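Local coordinates for protein trypanothione-dependent glyoxalase I (Leishmania major, PDB 2C21) that belongs to the glyoxalase/bleomycin resistance protein/dioxygenase superfamily and binds nickel in sites shared between the two subunits of a dimer, at residues 17-22 with 61-66. Sequence-based numbering, arbitrary orientation. Where two conformers were deposited one is given.
Sequences GDLDRS and LELTYN. With NI (nickel (II) ion), chain G.
Leu-19 and Tyr-65 carry an apolar helix-on-sheet contact, in which the first turn of helix 19-29 rests on Leu-63 and Tyr-65, on one face of the C-terminal half of strand 60-66. Helix and strand belong to one beta-alpha-beta-beta-beta module of the glyoxalase fold, in which 8-15, the strand leading into the helix, and 60-66 are the first and fourth strands and lie side by side, parallel, in the sheet. Both methyls of Leu-19 close on the CB of Tyr-65, CD2 at 3.6 Å and CD1 at 3.8 Å; CD1 also lies 4.2 Å from Leu-63 CB, bridging the two strand residues. The tyrosine ring, with CG anti to the backbone N (chi1 168°), extends past Leu-19 to Gly-17, whose carbonyl O sits near the ring plane at the edge, 3.4 Å from CE1. Its hydroxyl is hydrogen-bonded to the backbone N of Gly-68, so the ring is held at its far end as well. Further along the helix, Ser-22 CB meets Leu-63 CD1 at 3.9 Å. The helical turn that presents Leu-19 and Ser-22 is capped by Asp-18: its OD1 accepts from Arg-21 N at 3.1 Å, approached from above the carboxylate plane, while Asp-118 binds both Arg-21, through a salt bridge, and Gly-17 N. Alternation along the strand sends Glu-62 to the other face of the sheet, where OE1 binds the nickel ion at 2.4 Å together with His-11 and with His-80 and Glu-123 of the second subunit. Alternate side chains of the strand thus serve two faces of the sheet: mostly apolar packing, with one carbonyl at a ring edge, holds one face against the helix start, without a hydrogen bond between the segments, and the opposite face supplies a carboxylate ligand to the intersubunit metal site.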
loop_
_atom_site.group_PDB
_atom_site.type_symbol
_atom_site.label_atom_id
_atom_site.label_comp_id
_atom_site.label_asym_id
_atom_site.label_seq_id
_atom_site.Cartn_x
_atom_site.Cartn_y
_atom_site.Cartn_z
ATOM N N GLY A 17 -0.370 -17.231 0.822
ATOM C CA GLY A 17 -0.268 -18.687 0.710
ATOM C C GLY A 17 -1.514 -19.424 0.242
ATOM O O GLY A 17 -1.413 -20.532 -0.268
ATOM N N ASP A 18 -2.681 -18.813 0.416
ATOM C CA ASP A 18 -3.974 -19.487 0.225
ATOM C C ASP A 18 -5.004 -18.395 -0.087
ATOM O O ASP A 18 -5.379 -17.616 0.773
ATOM C CB ASP A 18 -4.285 -20.293 1.511
ATOM C CG ASP A 18 -5.658 -20.967 1.534
ATOM O OD1 ASP A 18 -6.609 -20.602 0.826
ATOM O OD2 ASP A 18 -5.787 -21.874 2.370
ATOM N N LEU A 19 -5.422 -18.323 -1.346
ATOM C CA LEU A 19 -6.401 -17.321 -1.772
ATOM C C LEU A 19 -7.707 -17.391 -0.988
ATOM O O LEU A 19 -8.205 -16.382 -0.526
ATOM C CB LEU A 19 -6.705 -17.466 -3.264
ATOM C CG LEU A 19 -6.256 -16.400 -4.293
ATOM C CD1 LEU A 19 -5.239 -15.400 -3.818
ATOM C CD2 LEU A 19 -5.815 -17.083 -5.559
ATOM N N ASP A 20 -8.267 -18.582 -0.867
ATOM C CA ASP A 20 -9.548 -18.753 -0.171
ATOM C C ASP A 20 -9.515 -18.124 1.226
ATOM O O ASP A 20 -10.389 -17.345 1.576
ATOM C CB ASP A 20 -9.919 -20.232 -0.070
ATOM C CG ASP A 20 -10.336 -20.824 -1.397
ATOM O OD1 ASP A 20 -10.526 -20.061 -2.369
ATOM O OD2 ASP A 20 -10.474 -22.062 -1.460
ATOM N N ARG A 21 -8.502 -18.437 2.023
ATOM C CA ARG A 21 -8.468 -17.887 3.380
ATOM C C ARG A 21 -8.187 -16.376 3.406
ATOM O O ARG A 21 -8.700 -15.674 4.260
ATOM C CB ARG A 21 -7.507 -18.655 4.288
ATOM C CG ARG A 21 -6.097 -18.305 4.117
ATOM C CD ARG A 21 -5.221 -18.993 5.137
ATOM N NE ARG A 21 -3.837 -18.700 4.785
ATOM C CZ ARG A 21 -2.780 -19.245 5.369
ATOM N NH1 ARG A 21 -2.912 -20.086 6.390
ATOM N NH2 ARG A 21 -1.576 -18.890 4.955
ATOM N N SER A 22 -7.393 -15.868 2.465
ATOM C CA SER A 22 -7.109 -14.432 2.444
ATOM C C SER A 22 -8.352 -13.656 2.030
ATOM O O SER A 22 -8.693 -12.636 2.631
ATOM C CB SER A 22 -5.943 -14.108 1.505
ATOM O OG SER A 22 -4.747 -14.682 1.993
ATOM N N LEU A 61 -6.086 -3.418 -2.918
ATOM C CA LEU A 61 -5.159 -4.449 -2.495
ATOM C C LEU A 61 -5.082 -5.531 -3.573
ATOM O O LEU A 61 -6.118 -5.983 -4.084
ATOM C CB LEU A 61 -5.653 -5.056 -1.171
ATOM C CG LEU A 61 -4.833 -6.166 -0.516
ATOM C CD1 LEU A 61 -3.404 -5.707 -0.248
ATOM C CD2 LEU A 61 -5.520 -6.600 0.780
ATOM N N GLU A 62 -3.852 -5.911 -3.925
ATOM C CA GLU A 62 -3.578 -6.982 -4.872
ATOM C C GLU A 62 -2.934 -8.152 -4.149
ATOM O O GLU A 62 -1.872 -7.989 -3.528
ATOM C CB GLU A 62 -2.615 -6.523 -5.974
ATOM C CG GLU A 62 -2.333 -7.597 -7.005
ATOM C CD GLU A 62 -1.224 -7.223 -7.984
ATOM O OE1 GLU A 62 -0.683 -6.106 -7.888
ATOM O OE2 GLU A 62 -0.915 -8.060 -8.856
ATOM N N LEU A 63 -3.561 -9.327 -4.244
ATOM C CA LEU A 63 -2.981 -10.569 -3.742
ATOM C C LEU A 63 -2.434 -11.382 -4.900
ATOM O O LEU A 63 -3.112 -11.558 -5.902
ATOM C CB LEU A 63 -4.032 -11.409 -3.022
ATOM C CG LEU A 63 -4.993 -10.679 -2.105
ATOM C CD1 LEU A 63 -5.981 -11.690 -1.539
ATOM C CD2 LEU A 63 -4.231 -9.967 -1.016
ATOM N N THR A 64 -1.213 -11.886 -4.736
ATOM C CA THR A 64 -0.598 -12.787 -5.680
ATOM C C THR A 64 -0.468 -14.142 -4.997
ATOM O O THR A 64 0.088 -14.236 -3.896
ATOM C CB THR A 64 0.830 -12.306 -6.052
ATOM O OG1 THR A 64 0.764 -11.005 -6.647
ATOM C CG2 THR A 64 1.476 -13.272 -7.008
ATOM N N TYR A 65 -1.010 -15.165 -5.650
ATOM C CA TYR A 65 -0.829 -16.541 -5.243
ATOM C C TYR A 65 0.080 -17.227 -6.266
ATOM O O TYR A 65 -0.222 -17.234 -7.466
ATOM C CB TYR A 65 -2.194 -17.251 -5.169
ATOM C CG TYR A 65 -2.083 -18.745 -5.026
ATOM C CD1 TYR A 65 -1.570 -19.307 -3.855
ATOM C CD2 TYR A 65 -2.472 -19.606 -6.059
ATOM C CE1 TYR A 65 -1.454 -20.677 -3.714
ATOM C CE2 TYR A 65 -2.357 -20.981 -5.921
ATOM C CZ TYR A 65 -1.845 -21.509 -4.751
ATOM O OH TYR A 65 -1.714 -22.873 -4.584
ATOM N N ASN A 66 1.191 -17.792 -5.792
ATOM C CA ASN A 66 2.030 -18.661 -6.601
ATOM C C ASN A 66 1.676 -20.107 -6.323
ATOM O O ASN A 66 1.723 -20.536 -5.174
ATOM C CB ASN A 66 3.510 -18.420 -6.310
ATOM C CG ASN A 66 3.986 -17.115 -6.881
ATOM O OD1 ASN A 66 4.052 -16.954 -8.098
ATOM N ND2 ASN A 66 4.277 -16.163 -6.018
HETATM NI NI NI G . 0.626 -4.571 -9.137
HETATM O O HOH W 1 0.121 -5.337 -10.652
#